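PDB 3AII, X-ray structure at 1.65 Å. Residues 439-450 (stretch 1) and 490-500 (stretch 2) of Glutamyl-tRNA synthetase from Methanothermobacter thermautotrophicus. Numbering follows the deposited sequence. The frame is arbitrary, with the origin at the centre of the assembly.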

ATOM      1  N   VAL A 439      20.595   9.454 -30.896  1.00 12.73           N
ATOM      2  CA  VAL A 439      20.780  10.064 -32.201  1.00 15.00           C
ATOM      3  C   VAL A 439      19.518   9.825 -32.972  1.00 22.69           C
ATOM      4  O   VAL A 439      19.118   8.680 -33.197  1.00 20.44           O
ATOM      5  CB  VAL A 439      21.974   9.461 -32.955  1.00 13.48           C
ATOM      6  CG1 VAL A 439      22.177  10.163 -34.293  1.00 16.33           C
ATOM      7  CG2 VAL A 439      23.223   9.578 -32.082  1.00 14.07           C
ATOM      8  N   LEU A 440      18.874  10.917 -33.342  1.00 16.50           N
ATOM      9  CA  LEU A 440      17.613  10.862 -34.069  1.00 17.80           C
ATOM     10  C   LEU A 440      17.837  11.417 -35.457  1.00 19.42           C
ATOM     11  O   LEU A 440      18.345  12.527 -35.612  1.00 21.89           O
ATOM     12  CB  LEU A 440      16.564  11.710 -33.366  1.00 15.20           C
ATOM     13  CG  LEU A 440      16.226  11.278 -31.938  1.00 21.56           C
ATOM     14  CD1 LEU A 440      15.092  12.096 -31.367  1.00 26.05           C
ATOM     15  CD2 LEU A 440      15.855   9.820 -31.933  1.00 24.07           C
ATOM     16  N   GLU A 441      17.459  10.641 -36.463  1.00 15.98           N
ATOM     17  CA  GLU A 441      17.684  11.034 -37.837  1.00 17.05           C
ATOM     18  C   GLU A 441      16.392  11.577 -38.453  1.00 19.56           C
ATOM     19  O   GLU A 441      15.476  10.817 -38.772  1.00 20.37           O
ATOM     20  CB  GLU A 441      18.199   9.847 -38.651  1.00 21.09           C
ATOM     21  CG  GLU A 441      19.465   9.200 -38.105  1.00 27.87           C
ATOM     22  CD  GLU A 441      20.737   9.930 -38.499  1.00 28.77           C
ATOM     23  OE1 GLU A 441      20.652  11.020 -39.130  1.00 25.08           O
ATOM     24  OE2 GLU A 441      21.830   9.396 -38.182  1.00 24.24           O
ATOM     25  N   LEU A 442      16.323  12.891 -38.613  1.00 18.10           N
ATOM     26  CA  LEU A 442      15.175  13.513 -39.257  1.00 16.58           C
ATOM     27  C   LEU A 442      15.418  13.522 -40.769  1.00 23.98           C
ATOM     28  O   LEU A 442      16.365  14.153 -41.246  1.00 24.70           O
ATOM     29  CB  LEU A 442      15.010  14.940 -38.729  1.00 16.68           C
ATOM     30  CG  LEU A 442      14.018  15.791 -39.520  1.00 26.05           C
ATOM     31  CD1 LEU A 442      12.622  15.223 -39.352  1.00 27.83           C
ATOM     32  CD2 LEU A 442      14.081  17.253 -39.082  1.00 26.68           C
ATOM     33  N   ARG A 443      14.585  12.804 -41.519  1.00 19.34           N
ATOM     34  CA  ARG A 443      14.828  12.619 -42.959  1.00 23.32           C
ATOM     35  C   ARG A 443      13.696  13.166 -43.809  1.00 25.13           C
ATOM     36  O   ARG A 443      13.928  13.686 -44.907  1.00 26.58           O
ATOM     37  CB  ARG A 443      15.022  11.137 -43.305  1.00 27.62           C
ATOM     38  CG  ARG A 443      16.366  10.559 -42.919  1.00 45.76           C
ATOM     39  CD  ARG A 443      16.454   9.088 -43.307  1.00 54.51           C
ATOM     40  NE  ARG A 443      16.400   8.892 -44.755  1.00 43.82           N
ATOM     41  CZ  ARG A 443      16.396   7.702 -45.347  1.00 80.99           C
ATOM     42  NH1 ARG A 443      16.440   6.594 -44.617  1.00 66.27           N
ATOM     43  NH2 ARG A 443      16.347   7.617 -46.672  1.00 69.02           N
ATOM     44  N   GLY A 444      12.467  13.010 -43.328  1.00 21.65           N
ATOM     45  CA  GLY A 444      11.312  13.544 -44.033  1.00 25.92           C
ATOM     46  C   GLY A 444      10.040  13.550 -43.206  1.00 28.82           C
ATOM     47  O   GLY A 444       9.447  14.600 -42.984  1.00 28.66           O
ATOM     48  N   GLU A 445       9.620  12.377 -42.741  1.00 24.11           N
ATOM     49  CA  GLU A 445       8.375  12.269 -41.983  1.00 16.68           C
ATOM     50  C   GLU A 445       8.646  12.103 -40.493  1.00 19.46           C
ATOM     51  O   GLU A 445       9.643  11.496 -40.096  1.00 20.07           O
ATOM     52  CB  GLU A 445       7.544  11.078 -42.469  1.00 21.46           C
ATOM     53  CG  GLU A 445       6.874  11.300 -43.825  1.00 25.89           C
ATOM     54  CD  GLU A 445       6.117  10.073 -44.288  1.00 46.93           C
ATOM     55  OE1 GLU A 445       6.685   8.963 -44.211  1.00 39.67           O
ATOM     56  OE2 GLU A 445       4.959  10.220 -44.731  1.00 61.68           O
ATOM     57  N   VAL A 446       7.752  12.643 -39.678  1.00 17.71           N
ATOM     58  CA  VAL A 446       7.837  12.465 -38.228  1.00 18.77           C
ATOM     59  C   VAL A 446       6.477  12.127 -37.658  1.00 18.44           C
ATOM     60  O   VAL A 446       5.440  12.387 -38.279  1.00 20.22           O
ATOM     61  CB  VAL A 446       8.341  13.736 -37.507  1.00 16.98           C
ATOM     62  CG1 VAL A 446       9.710  14.125 -37.991  1.00 20.98           C
ATOM     63  CG2 VAL A 446       7.344  14.916 -37.690  1.00 21.25           C
ATOM     64  N   TYR A 447       6.482  11.543 -36.465  1.00 17.16           N
ATOM     65  CA  TYR A 447       5.263  11.433 -35.682  1.00 16.93           C
ATOM     66  C   TYR A 447       5.256  12.517 -34.616  1.00 16.82           C
ATOM     67  O   TYR A 447       6.240  12.681 -33.883  1.00 18.45           O
ATOM     68  CB  TYR A 447       5.189  10.062 -35.006  1.00 14.20           C
ATOM     69  CG  TYR A 447       4.940   8.907 -35.953  1.00 16.64           C
ATOM     70  CD1 TYR A 447       5.977   8.070 -36.337  1.00 20.66           C
ATOM     71  CD2 TYR A 447       3.656   8.628 -36.419  1.00 22.31           C
ATOM     72  CE1 TYR A 447       5.756   6.997 -37.186  1.00 24.26           C
ATOM     73  CE2 TYR A 447       3.423   7.557 -37.272  1.00 21.99           C
ATOM     74  CZ  TYR A 447       4.477   6.742 -37.641  1.00 25.89           C
ATOM     75  OH  TYR A 447       4.259   5.666 -38.477  1.00 28.17           O
ATOM     76  N   LEU A 448       4.167  13.278 -34.536  1.00 16.18           N
ATOM     77  CA  LEU A 448       3.988  14.239 -33.449  1.00 14.04           C
ATOM     78  C   LEU A 448       2.839  13.808 -32.556  1.00 20.14           C
ATOM     79  O   LEU A 448       1.864  13.226 -33.033  1.00 20.75           O
ATOM     80  CB  LEU A 448       3.663  15.636 -33.980  1.00 15.75           C
ATOM     81  CG  LEU A 448       4.662  16.317 -34.901  1.00 18.15           C
ATOM     82  CD1 LEU A 448       4.194  17.748 -35.216  1.00 21.23           C
ATOM     83  CD2 LEU A 448       6.020  16.343 -34.259  1.00 15.83           C
ATOM     84  N   PRO A 449       2.938  14.103 -31.257  1.00 17.04           N
ATOM     85  CA  PRO A 449       1.820  13.788 -30.359  1.00 18.75           C
ATOM     86  C   PRO A 449       0.591  14.566 -30.784  1.00 27.74           C
ATOM     87  O   PRO A 449       0.660  15.783 -30.930  1.00 24.10           O
ATOM     88  CB  PRO A 449       2.313  14.264 -28.986  1.00 21.91           C
ATOM     89  CG  PRO A 449       3.432  15.225 -29.276  1.00 23.57           C
ATOM     90  CD  PRO A 449       4.051  14.782 -30.569  1.00 17.70           C
ATOM     91  N   GLY A 450      -0.516  13.870 -31.004  1.00 24.66           N
ATOM     92  CA  GLY A 450      -1.676  14.499 -31.614  1.00 30.32           C
ATOM     93  C   GLY A 450      -2.572  15.303 -30.691  1.00 40.01           C
ATOM     94  O   GLY A 450      -3.358  16.125 -31.157  1.00 38.79           O
ATOM     95  N   MET A 490       7.826  24.259 -28.024  1.00 21.46           N
ATOM     96  CA  MET A 490       8.613  23.021 -28.102  1.00 17.42           C
ATOM     97  C   MET A 490       7.681  21.826 -28.196  1.00 18.95           C
ATOM     98  O   MET A 490       6.624  21.794 -27.559  1.00 22.19           O
ATOM     99  CB  MET A 490       9.516  22.850 -26.871  1.00 20.22           C
ATOM    100  CG  MET A 490      10.531  23.953 -26.661  1.00 40.93           C
ATOM    101  SD  MET A 490      11.832  23.974 -27.909  1.00 44.44           S
ATOM    102  CE  MET A 490      12.693  22.447 -27.579  1.00 58.54           C
ATOM    103  N   ILE A 491       8.081  20.822 -28.971  1.00 16.51           N
ATOM    104  CA  ILE A 491       7.293  19.608 -29.079  1.00 16.66           C
ATOM    105  C   ILE A 491       8.223  18.414 -29.252  1.00 15.25           C
ATOM    106  O   ILE A 491       9.229  18.488 -29.971  1.00 17.08           O
ATOM    107  CB  ILE A 491       6.232  19.680 -30.226  1.00 17.44           C
ATOM    108  CG1 ILE A 491       5.195  18.554 -30.072  1.00 18.13           C
ATOM    109  CG2 ILE A 491       6.889  19.623 -31.590  1.00 16.42           C
ATOM    110  CD1 ILE A 491       3.961  18.728 -30.962  1.00 23.97           C
ATOM    111  N   HIS A 492       7.899  17.311 -28.582  1.00 16.10           N
ATOM    112  CA  HIS A 492       8.674  16.092 -28.798  1.00 16.42           C
ATOM    113  C   HIS A 492       8.175  15.428 -30.072  1.00 18.77           C
ATOM    114  O   HIS A 492       7.118  15.797 -30.604  1.00 18.24           O
ATOM    115  CB  HIS A 492       8.651  15.152 -27.578  1.00 14.88           C
ATOM    116  CG  HIS A 492       7.281  14.736 -27.137  1.00 18.78           C
ATOM    117  ND1 HIS A 492       6.384  15.609 -26.566  1.00 16.08           N
ATOM    118  CD2 HIS A 492       6.678  13.519 -27.130  1.00 19.14           C
ATOM    119  CE1 HIS A 492       5.275  14.959 -26.251  1.00 18.29           C
ATOM    120  NE2 HIS A 492       5.429  13.689 -26.584  1.00 18.47           N
ATOM    121  N   TRP A 493       8.947  14.478 -30.577  1.00 14.60           N
ATOM    122  CA  TRP A 493       8.739  13.963 -31.929  1.00 14.19           C
ATOM    123  C   TRP A 493       9.512  12.664 -32.122  1.00 17.13           C
ATOM    124  O   TRP A 493      10.472  12.382 -31.396  1.00 16.49           O
ATOM    125  CB  TRP A 493       9.169  15.015 -32.972  1.00 16.03           C
ATOM    126  CG  TRP A 493      10.632  15.347 -32.865  1.00 15.71           C
ATOM    127  CD1 TRP A 493      11.231  16.158 -31.934  1.00 16.25           C
ATOM    128  CD2 TRP A 493      11.680  14.826 -33.680  1.00 16.74           C
ATOM    129  NE1 TRP A 493      12.600  16.192 -32.154  1.00 16.00           N
ATOM    130  CE2 TRP A 493      12.893  15.376 -33.212  1.00 16.72           C
ATOM    131  CE3 TRP A 493      11.713  13.959 -34.776  1.00 17.93           C
ATOM    132  CZ2 TRP A 493      14.130  15.067 -33.800  1.00 18.58           C
ATOM    133  CZ3 TRP A 493      12.936  13.664 -35.360  1.00 20.60           C
ATOM    134  CH2 TRP A 493      14.126  14.222 -34.871  1.00 15.44           C
ATOM    135  N   VAL A 494       9.075  11.860 -33.085  1.00 14.34           N
ATOM    136  CA  VAL A 494       9.726  10.595 -33.401  1.00 17.98           C
ATOM    137  C   VAL A 494       9.932  10.463 -34.915  1.00 17.18           C
ATOM    138  O   VAL A 494       8.983  10.618 -35.683  1.00 18.22           O
ATOM    139  CB  VAL A 494       8.876   9.406 -32.911  1.00 13.77           C
ATOM    140  CG1 VAL A 494       9.600   8.094 -33.196  1.00 18.14           C
ATOM    141  CG2 VAL A 494       8.565   9.537 -31.401  1.00 16.74           C
ATOM    142  N   PRO A 495      11.172  10.185 -35.354  1.00 16.58           N
ATOM    143  CA  PRO A 495      11.426   9.948 -36.781  1.00 19.77           C
ATOM    144  C   PRO A 495      10.539   8.813 -37.284  1.00 18.82           C
ATOM    145  O   PRO A 495      10.456   7.770 -36.636  1.00 18.60           O
ATOM    146  CB  PRO A 495      12.896   9.511 -36.816  1.00 22.07           C
ATOM    147  CG  PRO A 495      13.509  10.052 -35.568  1.00 23.37           C
ATOM    148  CD  PRO A 495      12.400  10.126 -34.536  1.00 17.66           C
ATOM    149  N   ALA A 496       9.889   8.993 -38.426  1.00 17.99           N
ATOM    150  CA  ALA A 496       8.906   8.001 -38.861  1.00 22.12           C
ATOM    151  C   ALA A 496       9.536   6.652 -39.208  1.00 20.64           C
ATOM    152  O   ALA A 496       8.943   5.595 -38.954  1.00 25.93           O
ATOM    153  CB  ALA A 496       8.107   8.528 -40.033  1.00 27.80           C
ATOM    154  N   GLU A 497      10.732   6.685 -39.786  1.00 19.31           N
ATOM    155  CA  GLU A 497      11.334   5.482 -40.355  1.00 28.03           C
ATOM    156  C   GLU A 497      11.626   4.411 -39.313  1.00 32.87           C
ATOM    157  O   GLU A 497      11.542   3.212 -39.594  1.00 28.78           O
ATOM    158  CB  GLU A 497      12.619   5.827 -41.114  1.00 25.96           C
ATOM    159  CG  GLU A 497      12.386   6.544 -42.439  1.00 29.60           C
ATOM    160  CD  GLU A 497      12.240   8.057 -42.310  1.00 42.08           C
ATOM    161  OE1 GLU A 497      12.249   8.596 -41.180  1.00 26.70           O
ATOM    162  OE2 GLU A 497      12.119   8.715 -43.363  1.00 43.77           O
ATOM    163  N   SER A 498      11.969   4.843 -38.107  1.00 20.64           N
ATOM    164  CA  SER A 498      12.473   3.916 -37.095  1.00 19.88           C
ATOM    165  C   SER A 498      11.615   3.833 -35.832  1.00 21.33           C
ATOM    166  O   SER A 498      12.005   3.192 -34.863  1.00 22.19           O
ATOM    167  CB  SER A 498      13.895   4.309 -36.722  1.00 23.89           C
ATOM    168  OG  SER A 498      13.926   5.651 -36.261  1.00 21.67           O
ATOM    169  N   ALA A 499      10.444   4.459 -35.874  1.00 20.52           N
ATOM    170  CA  ALA A 499       9.525   4.516 -34.750  1.00 17.94           C
ATOM    171  C   ALA A 499       9.056   3.126 -34.334  1.00 15.81           C
ATOM    172  O   ALA A 499       8.846   2.252 -35.189  1.00 22.43           O
ATOM    173  CB  ALA A 499       8.329   5.376 -35.128  1.00 20.35           C
ATOM    174  N   LEU A 500       8.894   2.934 -33.031  1.00 18.98           N
ATOM    175  CA  LEU A 500       8.438   1.671 -32.467  1.00 18.99           C
ATOM    176  C   LEU A 500       7.066   1.822 -31.835  1.00 20.40           C
ATOM    177  O   LEU A 500       6.767   2.837 -31.215  1.00 18.20           O
ATOM    178  CB  LEU A 500       9.410   1.221 -31.379  1.00 23.08           C
ATOM    179  CG  LEU A 500      10.855   1.002 -31.818  1.00 26.75           C
ATOM    180  CD1 LEU A 500      11.727   0.713 -30.586  1.00 22.38           C
ATOM    181  CD2 LEU A 500      10.908  -0.144 -32.793  1.00 27.68           C
TER
HETATM  182  O   HOH W   1      14.877   8.565 -39.922  1.00 23.15           O
HETATM  183  O   HOH W   2      12.211  11.259 -40.936  1.00 24.69           O
HETATM  184  O   HOH W   3      10.400  10.228 -44.310  1.00 36.12           O
HETATM  185  O   HOH W   4       6.339   4.858 -39.647  1.00 50.31           O

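Leu 440 opens the contact from the first strand. Its CA-to-CB bond points toward the other stretch, and CB lies 3.8 Å from CH2 of Trp 493 while CD1 sits over one face of the indole. A branched aliphatic chain suits this buried place, since it can cover a flat aromatic surface without leaving a polar group unpaired. The CA-to-CB bond of Glu 441 points away from the other stretch, and the residue is exposed, as suits a charged side chain; it contributes its backbone instead: its O lies 3.5 Å from CB of Pro 495 and accepts a hydrogen bond from water 1 (2.6 Å to the water O), which also donates to OE1 of Glu 497. Leu 442, buried and with a side chain of carbon alone, adds another apolar contact to the indole, CB to CH2 of Trp 493 at 4.0 Å.

At the turn, water takes over much of the pairing. The N of Arg 443 donates to water 2, which in turn donates to O of Glu 445 and to OE1 of Glu 497, each at 2.7 Å from the water O. The carboxylate, with two acceptor oxygens, is well suited to gathering these waters; its OE2 accepts from water 3, which is bound by N of Glu 445. Arg 443 and Glu 497 carry opposite charges, but NE of Arg 443 to OE2 of Glu 497 is 4.5 Å and no N-H points at the oxygen, so the charges are merely near each other, beyond a salt bridge.

From Glu 445 to Tyr 447 the backbones pair directly. Ala 496 N donates to Glu 445 O at 3.0 Å, and CB of Glu 445 and CB of Ala 496 lie 3.6 Å apart. Val 446 faces Pro 495 in a non-hydrogen-bonded antiparallel pair, a position where proline's lack of an N-H costs no cross-strand bond. CG1 of Val 446 packs 3.8 Å from CE3 of Trp 493.

Tyr 447 and Val 494 form the hydrogen-bonded pair: Tyr 447 N to Val 494 O is 2.8 Å and nearly linear, and Val 494 N to Tyr 447 O is 3.1 Å. Their side chains share one face of the sheet. The tyrosine ring reaches on to Ala 499, CE1 of Tyr 447 to CB of Ala 499 being 3.7 Å, while its OH meets water 4, which donates to Ala 496 O; the residue thus combines an apolar ring with a polar tip.

Leu 448, another buried aliphatic chain, brings CD2 to 3.7 Å from CB of Trp 493. Finally, Pro 449, whose saturated ring offers C-H groups to an aromatic face, places CG over one face of the His 492 ring, 3.8 Å from its centroid, in a CH-pi contact, and also packs CG against CG1 of Ile 491 at 3.9 Å.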